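Local coordinates for protein homoprotocatechuate 2,3-dioxygenase (Brevibacterium fuscum, PDB 4Z6M) that probably cleaves the aromatic ring of homoprotocatechuate with molecular oxygen, using an iron(II) ion held by a facial triad of two histidines and one carboxylate, at residues L122-Y126 with N157-P161; G174-D180 with A191-R195; G206-R211 with Q319-R324. The protein carries 1 engineered substitution. Residue numbers count along the deposited sequence, not the author numbering.

Overall arrangement
From the N terminus, the chain first builds an eight-stranded sheet. The turn at 122-124 and the start of strand 125-129 open contact 1, which closes a loop of 30 residues onto strand 152-160, joining the N-terminal domain to the iron-bearing one. After helix 163-172 comes contact 2, a beta hairpin with ten residues between its segments, on the same nine-stranded sheet as 157-160. Contact 3 brings 319-324, from the C-terminal part, back over 107 residues to the loop 206-211. The three loops follow in series, neither nesting nor crossing. Contacts 1 and 3 touch: Val159 and Thr160 pair with Arg211 and Gly207 through probable backbone hydrogen bonds, whereas contact 2 stands apart from both.

Contact 1: residues L122-Y126 with N157-P161; sequences LGFPY and NQVTP
The turn 122-124, leading into the strand that begins at Pro125, faces the extended strand 157-160 at a distance too great for backbone pairing, with CA-CA distances of 7.1 Å for Leu122-Thr160 and 8.5 Å for Phe124-Gln158, so side chains and water span the gap. Gly123 (phi 90°) lies within the turn. Gln158, the most covered residue, reaches across with chi1 m, chi2 t and chi3 -134°. Its CG sits over the Phe124 ring, 4.2 Å from the centroid in a CH-pi contact, and its NE2 lies over a ring face, 3.2 Å from Phe124 CD1. The Phe124 rotamer (chi1 -74°, chi2 87°) also brings CZ edge-on to Val159 O at 3.4 Å. This is an interdomain seam of a four-module vicinal oxygen chelate fold: 125-129 ends the second beta-alpha-beta-beta-beta module, and 152-160, which carries the iron ligand His155, starts the third. Tyr126 (chi1 -84°, chi2 11°) donates from OH to Gln158 OE1 at 2.7 Å; OE1 is shared with Thr202. A water accepts from Gln158 NE2 (2.8 Å) and donates weakly to Tyr126 OH (2.8 Å). Thr160, with chi1 t, holds a second water between its OG1 and Leu122 O, 2.7 Å from each.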
# COMPACT_ATOMS: atom_id res chain seq x y z
N LEU A 122 -36.18 -16.80 -10.53
CA LEU A 122 -36.01 -16.53 -9.11
C LEU A 122 -36.66 -15.24 -8.66
O LEU A 122 -36.51 -14.84 -7.50
CB LEU A 122 -34.52 -16.52 -8.73
CG LEU A 122 -33.71 -17.76 -9.13
CD1 LEU A 122 -32.25 -17.59 -8.71
CD2 LEU A 122 -34.32 -19.03 -8.55
N GLY A 123 -37.35 -14.57 -9.57
CA GLY A 123 -38.07 -13.34 -9.24
C GLY A 123 -37.28 -12.05 -9.39
O GLY A 123 -37.73 -11.00 -8.95
N PHE A 124 -36.09 -12.14 -10.01
CA PHE A 124 -35.21 -10.98 -10.10
C PHE A 124 -35.37 -10.28 -11.43
O PHE A 124 -35.54 -10.92 -12.47
CB PHE A 124 -33.75 -11.38 -9.89
CG PHE A 124 -33.41 -11.70 -8.49
CD1 PHE A 124 -33.61 -12.98 -8.00
CD2 PHE A 124 -32.92 -10.73 -7.63
CE1 PHE A 124 -33.32 -13.28 -6.69
CE2 PHE A 124 -32.64 -11.02 -6.31
CZ PHE A 124 -32.83 -12.31 -5.85
N PRO A 125 -35.27 -8.94 -11.41
CA PRO A 125 -35.37 -8.14 -12.63
C PRO A 125 -33.99 -8.07 -13.28
O PRO A 125 -33.17 -7.21 -12.93
CB PRO A 125 -35.84 -6.78 -12.11
CG PRO A 125 -35.31 -6.70 -10.73
CD PRO A 125 -35.28 -8.11 -10.19
N TYR A 126 -33.75 -8.97 -14.22
CA TYR A 126 -32.51 -8.96 -14.99
C TYR A 126 -32.68 -8.12 -16.25
O TYR A 126 -33.74 -8.15 -16.87
CB TYR A 126 -32.13 -10.38 -15.40
CG TYR A 126 -31.35 -11.23 -14.40
CD1 TYR A 126 -31.17 -10.87 -13.07
CD2 TYR A 126 -30.74 -12.38 -14.85
CE1 TYR A 126 -30.39 -11.65 -12.21
CE2 TYR A 126 -29.97 -13.17 -14.00
CZ TYR A 126 -29.80 -12.81 -12.68
OH TYR A 126 -29.01 -13.57 -11.86
N ASN A 157 -24.97 -9.64 -5.65
CA ASN A 157 -25.24 -10.79 -4.79
C ASN A 157 -26.73 -10.79 -4.45
O ASN A 157 -27.25 -9.78 -4.01
CB ASN A 157 -24.36 -10.74 -3.54
CG ASN A 157 -24.47 -11.99 -2.69
OD1 ASN A 157 -25.55 -12.35 -2.24
ND2 ASN A 157 -23.33 -12.65 -2.46
N GLN A 158 -27.38 -11.92 -4.73
CA GLN A 158 -28.84 -12.11 -4.63
C GLN A 158 -29.19 -13.03 -3.47
O GLN A 158 -28.56 -14.08 -3.30
CB GLN A 158 -29.31 -12.77 -5.91
CG GLN A 158 -28.97 -11.99 -7.17
CD GLN A 158 -29.27 -12.75 -8.43
OE1 GLN A 158 -28.48 -12.80 -9.36
NE2 GLN A 158 -30.44 -13.35 -8.48
N VAL A 159 -30.21 -12.68 -2.70
CA VAL A 159 -30.74 -13.59 -1.70
C VAL A 159 -31.91 -14.37 -2.29
O VAL A 159 -32.86 -13.79 -2.82
CB VAL A 159 -31.22 -12.84 -0.43
CG1 VAL A 159 -31.59 -13.84 0.65
CG2 VAL A 159 -30.22 -11.83 0.09
N THR A 160 -31.84 -15.70 -2.18
CA THR A 160 -32.82 -16.59 -2.78
C THR A 160 -32.98 -17.80 -1.85
O THR A 160 -32.02 -18.24 -1.22
CB THR A 160 -32.41 -16.98 -4.23
OG1 THR A 160 -33.53 -17.51 -4.93
CG2 THR A 160 -31.28 -17.98 -4.27
N PRO A 161 -34.20 -18.35 -1.73
CA PRO A 161 -34.40 -19.37 -0.65
C PRO A 161 -33.81 -20.74 -0.96
O PRO A 161 -33.47 -21.46 -0.01
CB PRO A 161 -35.93 -19.43 -0.50
CG PRO A 161 -36.45 -18.89 -1.79
CD PRO A 161 -35.48 -17.84 -2.25
O HOH W 1 -35.64 -15.84 -5.12
O HOH W 2 -31.16 -14.97 -10.67

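Contact 2: residues G174-D180 with A191-R195; sequences GFRVTED and AWMHR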
# COMPACT_ATOMS: atom_id res chain seq x y z
N GLY A 174 -25.05 -20.05 -18.37
CA GLY A 174 -23.65 -19.96 -18.74
C GLY A 174 -22.72 -19.51 -17.62
O GLY A 174 -21.50 -19.47 -17.81
N PHE A 175 -23.26 -19.18 -16.45
CA PHE A 175 -22.38 -18.83 -15.32
C PHE A 175 -21.69 -20.09 -14.81
O PHE A 175 -22.28 -21.16 -14.82
CB PHE A 175 -23.17 -18.18 -14.18
CG PHE A 175 -23.70 -16.81 -14.50
CD1 PHE A 175 -24.87 -16.64 -15.21
CD2 PHE A 175 -23.06 -15.66 -14.02
CE1 PHE A 175 -25.36 -15.37 -15.49
CE2 PHE A 175 -23.57 -14.40 -14.29
CZ PHE A 175 -24.72 -14.26 -15.02
N ARG A 176 -20.43 -19.95 -14.40
CA ARG A 176 -19.65 -21.08 -13.91
C ARG A 176 -19.39 -20.88 -12.41
O ARG A 176 -18.90 -19.83 -11.98
CB ARG A 176 -18.31 -21.14 -14.67
CG ARG A 176 -18.45 -21.16 -16.21
CD ARG A 176 -17.94 -19.87 -16.89
NE ARG A 176 -17.79 -19.99 -18.36
CZ ARG A 176 -17.43 -18.99 -19.18
NH1 ARG A 176 -17.18 -17.76 -18.73
NH2 ARG A 176 -17.33 -19.23 -20.49
N VAL A 177 -19.73 -21.90 -11.63
CA VAL A 177 -19.54 -21.82 -10.18
C VAL A 177 -18.06 -21.88 -9.87
O VAL A 177 -17.32 -22.68 -10.43
CB VAL A 177 -20.32 -22.92 -9.44
CG1 VAL A 177 -19.99 -22.94 -7.96
CG2 VAL A 177 -21.81 -22.68 -9.66
N THR A 178 -17.65 -21.01 -8.97
CA THR A 178 -16.27 -20.95 -8.50
C THR A 178 -16.16 -21.47 -7.10
O THR A 178 -15.33 -22.31 -6.85
CB THR A 178 -15.76 -19.50 -8.61
OG1 THR A 178 -16.68 -18.63 -7.94
CG2 THR A 178 -15.65 -19.13 -10.04
N GLU A 179 -16.96 -20.95 -6.18
CA GLU A 179 -16.94 -21.39 -4.79
C GLU A 179 -18.35 -21.56 -4.25
O GLU A 179 -19.30 -20.98 -4.78
CB GLU A 179 -16.17 -20.39 -3.93
CG GLU A 179 -14.77 -20.10 -4.47
CD GLU A 179 -13.79 -19.62 -3.42
OE1 GLU A 179 -13.91 -20.06 -2.28
OE2 GLU A 179 -12.87 -18.81 -3.73
N ASP A 180 -18.49 -22.34 -3.19
CA ASP A 180 -19.77 -22.50 -2.51
C ASP A 180 -19.57 -22.87 -1.06
O ASP A 180 -18.43 -23.16 -0.63
CB ASP A 180 -20.69 -23.46 -3.27
CG ASP A 180 -20.25 -24.89 -3.27
OD1 ASP A 180 -19.12 -25.22 -2.93
OD2 ASP A 180 -21.06 -25.71 -3.70
N ALA A 191 -23.52 -19.78 -3.11
CA ALA A 191 -22.72 -20.13 -4.27
C ALA A 191 -22.32 -18.86 -5.01
O ALA A 191 -23.05 -17.87 -5.00
CB ALA A 191 -23.49 -21.04 -5.20
N TRP A 192 -21.14 -18.91 -5.64
CA TRP A 192 -20.55 -17.80 -6.38
C TRP A 192 -20.33 -18.24 -7.81
O TRP A 192 -19.94 -19.35 -8.03
CB TRP A 192 -19.21 -17.44 -5.74
CG TRP A 192 -19.29 -16.71 -4.44
CD1 TRP A 192 -19.02 -15.39 -4.25
CD2 TRP A 192 -19.60 -17.23 -3.13
NE1 TRP A 192 -19.16 -15.06 -2.94
CE2 TRP A 192 -19.53 -16.17 -2.23
CE3 TRP A 192 -19.93 -18.50 -2.64
CZ2 TRP A 192 -19.79 -16.31 -0.87
CZ3 TRP A 192 -20.15 -18.65 -1.29
CH2 TRP A 192 -20.10 -17.55 -0.42
N MET A 193 -20.60 -17.37 -8.78
CA MET A 193 -20.51 -17.82 -10.17
C MET A 193 -20.19 -16.67 -11.11
O MET A 193 -20.57 -15.53 -10.88
CB MET A 193 -21.78 -18.52 -10.62
CG MET A 193 -23.02 -17.71 -10.42
SD MET A 193 -23.79 -17.86 -8.77
CE MET A 193 -24.44 -19.54 -8.90
N HIS A 194 -19.50 -16.98 -12.20
CA HIS A 194 -18.90 -15.94 -13.03
C HIS A 194 -19.09 -16.14 -14.52
O HIS A 194 -19.32 -17.25 -15.00
CB HIS A 194 -17.39 -15.83 -12.75
CG HIS A 194 -16.56 -16.81 -13.53
ND1 HIS A 194 -15.94 -16.45 -14.69
CD2 HIS A 194 -16.28 -18.12 -13.34
CE1 HIS A 194 -15.33 -17.50 -15.21
NE2 HIS A 194 -15.49 -18.51 -14.39
N ARG A 195 -18.95 -15.03 -15.23
CA ARG A 195 -18.75 -15.00 -16.67
C ARG A 195 -17.41 -14.39 -17.03
O ARG A 195 -16.70 -14.96 -17.86
CB ARG A 195 -19.88 -14.24 -17.37
CG ARG A 195 -21.21 -14.99 -17.35
CD ARG A 195 -21.21 -16.25 -18.21
NE ARG A 195 -21.00 -15.96 -19.61
CZ ARG A 195 -20.81 -16.86 -20.56
NH1 ARG A 195 -20.80 -18.15 -20.27
NH2 ARG A 195 -20.63 -16.46 -21.80
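Arg195 and Arg176, the most covered residues, meet face to face: their guanidinium groups stack with centres 4.2 Å apart and planes at 17°, although Arg176 NH2 and Arg195 NH1 are like charges only 3.6 Å apart. Arg195, coiled m, m, m, donates from NH1 to Gly174 O (2.9 Å), where a Schellman motif ends helix 163-172, while Asp14 and the carbonyl of Ile15 take up the rest of its charged end. Its CG rests on the Phe175 ring, 4.0 Å from the centroid. Arg176 lays CD over the His194 ring (4.1 Å to the centroid) and packs on Arg82 of a second subunit. The backbones of Arg176 and His194 pair too, by Arg176 N to His194 O (3.0 Å) and His194 N to Arg176 O (2.9 Å). Trp192 O accepts from Thr178 N (3.0 Å) and Trp192 N donates to Glu179 O (2.9 Å), so Thr178 and Glu179 together face Trp192, a classic beta bulge with Thr178 (psi -53°) in first position. The indole is edge-on to Glu179 O and Asp180 CA; the side chain of Trp192 comes within about 5 Å of the iron and touches the engineered Gln200. On the opposite face Val177 and Met193 turn to helix 163-172. This bulged antiparallel hairpin forms the second and third strands of a beta-alpha-beta-beta-beta module, typical of the vicinal oxygen chelate fold, beside the iron site.

Contact 3: residues G206-R211 with Q319-R324; sequences GGNGPR and QEIIER
Starting at the first residue, Gly206 packs against the extended side chain of Arg324 (chi1 to chi3 all t, chi4 87°): Gly206 CA lies over one face of the guanidinium, 3.5 Å from Arg324 NH1, where a CB would clash. That group is anchored elsewhere, NE on Asp327 O and NH2 on Thr188 O. Gly207, fully extended (170/179), sets its N 3.6 Å from Arg324 CD. Asn208 (chi1 m) accepts at OD1 from Arg324 N (2.9 Å), and a water links OD1 (2.7 Å) to Arg324 O (2.8 Å); its CB meets Ile321 CG2 at 3.6 Å. Gly209 forms a single antiparallel bridge, its N to Ile322 O at 3.1 Å and Ile322 N to its O at 2.8 Å. Here the C-terminal part covers the connection between the third and fourth beta-alpha-beta-beta-beta modules. Pro210 follows a cis peptide, with CG 3.7 Å from Gln319 CB; a water joins Pro210 O (2.9 Å) to Gln319 O (3.0 Å). Arg211 (m, t, m) folds back, NE and NH2 donating to Asn208 O (2.8 and 2.9 Å), while its CD touches Ile321 CD1 at 3.9 Å.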
# COMPACT_ATOMS: atom_id res chain seq x y z
N GLY A 206 -28.25 -17.86 0.51
CA GLY A 206 -29.50 -18.46 0.96
C GLY A 206 -30.24 -17.58 1.93
O GLY A 206 -29.67 -17.07 2.91
N GLY A 207 -31.53 -17.38 1.67
CA GLY A 207 -32.34 -16.57 2.55
C GLY A 207 -33.70 -16.30 1.91
O GLY A 207 -33.97 -16.71 0.78
N ASN A 208 -34.55 -15.59 2.62
CA ASN A 208 -35.85 -15.22 2.09
C ASN A 208 -35.66 -14.31 0.87
O ASN A 208 -34.85 -13.38 0.90
CB ASN A 208 -36.64 -14.47 3.16
CG ASN A 208 -36.84 -15.28 4.43
OD1 ASN A 208 -36.70 -16.50 4.44
ND2 ASN A 208 -37.16 -14.59 5.50
N GLY A 209 -36.34 -14.61 -0.23
CA GLY A 209 -36.17 -13.80 -1.43
C GLY A 209 -37.28 -13.92 -2.44
O GLY A 209 -38.25 -14.66 -2.22
N PRO A 210 -37.18 -13.17 -3.56
CA PRO A 210 -36.00 -12.44 -4.02
C PRO A 210 -35.71 -11.16 -3.23
O PRO A 210 -36.61 -10.32 -3.04
CB PRO A 210 -36.35 -12.13 -5.46
CG PRO A 210 -37.87 -11.99 -5.47
CD PRO A 210 -38.28 -13.11 -4.54
N ARG A 211 -34.46 -10.97 -2.82
CA ARG A 211 -33.98 -9.70 -2.33
C ARG A 211 -32.57 -9.52 -2.87
O ARG A 211 -31.88 -10.50 -3.17
CB ARG A 211 -33.97 -9.65 -0.81
CG ARG A 211 -35.36 -9.55 -0.17
CD ARG A 211 -35.27 -9.44 1.34
NE ARG A 211 -34.79 -10.70 1.84
CZ ARG A 211 -34.17 -10.90 3.00
NH1 ARG A 211 -33.97 -9.90 3.84
NH2 ARG A 211 -33.75 -12.12 3.29
N GLN A 319 -41.65 -7.37 -5.40
CA GLN A 319 -41.82 -8.80 -5.48
C GLN A 319 -42.10 -9.40 -4.10
O GLN A 319 -41.43 -9.08 -3.12
CB GLN A 319 -40.57 -9.46 -6.04
CG GLN A 319 -40.44 -9.37 -7.54
CD GLN A 319 -41.26 -10.41 -8.28
OE1 GLN A 319 -42.13 -11.07 -7.70
NE2 GLN A 319 -41.03 -10.53 -9.55
N GLU A 320 -43.10 -10.28 -4.04
CA GLU A 320 -43.39 -11.03 -2.83
C GLU A 320 -42.20 -11.89 -2.42
O GLU A 320 -41.52 -12.47 -3.27
CB GLU A 320 -44.60 -11.94 -3.08
CG GLU A 320 -44.97 -12.83 -1.92
CD GLU A 320 -46.32 -13.51 -2.13
OE1 GLU A 320 -47.23 -13.28 -1.30
OE2 GLU A 320 -46.46 -14.25 -3.14
N ILE A 321 -41.98 -11.97 -1.12
CA ILE A 321 -40.85 -12.70 -0.57
C ILE A 321 -41.31 -14.11 -0.18
O ILE A 321 -42.36 -14.30 0.46
CB ILE A 321 -40.17 -11.89 0.55
CG1 ILE A 321 -39.43 -10.69 -0.10
CG2 ILE A 321 -39.18 -12.73 1.35
CD1 ILE A 321 -39.15 -9.53 0.82
N ILE A 322 -40.53 -15.09 -0.64
CA ILE A 322 -40.72 -16.48 -0.30
C ILE A 322 -39.70 -16.89 0.74
O ILE A 322 -38.51 -16.64 0.57
CB ILE A 322 -40.53 -17.36 -1.54
CG1 ILE A 322 -41.51 -16.95 -2.65
CG2 ILE A 322 -40.66 -18.83 -1.19
CD1 ILE A 322 -42.97 -16.94 -2.22
N GLU A 323 -40.16 -17.55 1.78
CA GLU A 323 -39.30 -17.86 2.91
C GLU A 323 -38.42 -19.08 2.62
O GLU A 323 -38.86 -20.06 2.01
CB GLU A 323 -40.13 -18.11 4.17
CG GLU A 323 -40.72 -16.83 4.74
CD GLU A 323 -41.33 -17.01 6.12
OE1 GLU A 323 -41.44 -18.17 6.63
OE2 GLU A 323 -41.71 -15.97 6.72
N ARG A 324 -37.17 -18.98 3.03
CA ARG A 324 -36.27 -20.11 3.05
C ARG A 324 -36.72 -21.16 4.07
O ARG A 324 -37.01 -20.84 5.22
CB ARG A 324 -34.85 -19.65 3.37
CG ARG A 324 -33.83 -20.78 3.46
CD ARG A 324 -32.43 -20.21 3.62
NE ARG A 324 -31.36 -21.18 3.81
CZ ARG A 324 -30.70 -21.79 2.84
NH1 ARG A 324 -31.02 -21.59 1.56
NH2 ARG A 324 -29.70 -22.62 3.16
O HOH W 3 -36.54 -18.37 6.44
O HOH W 4 -38.55 -8.22 -2.96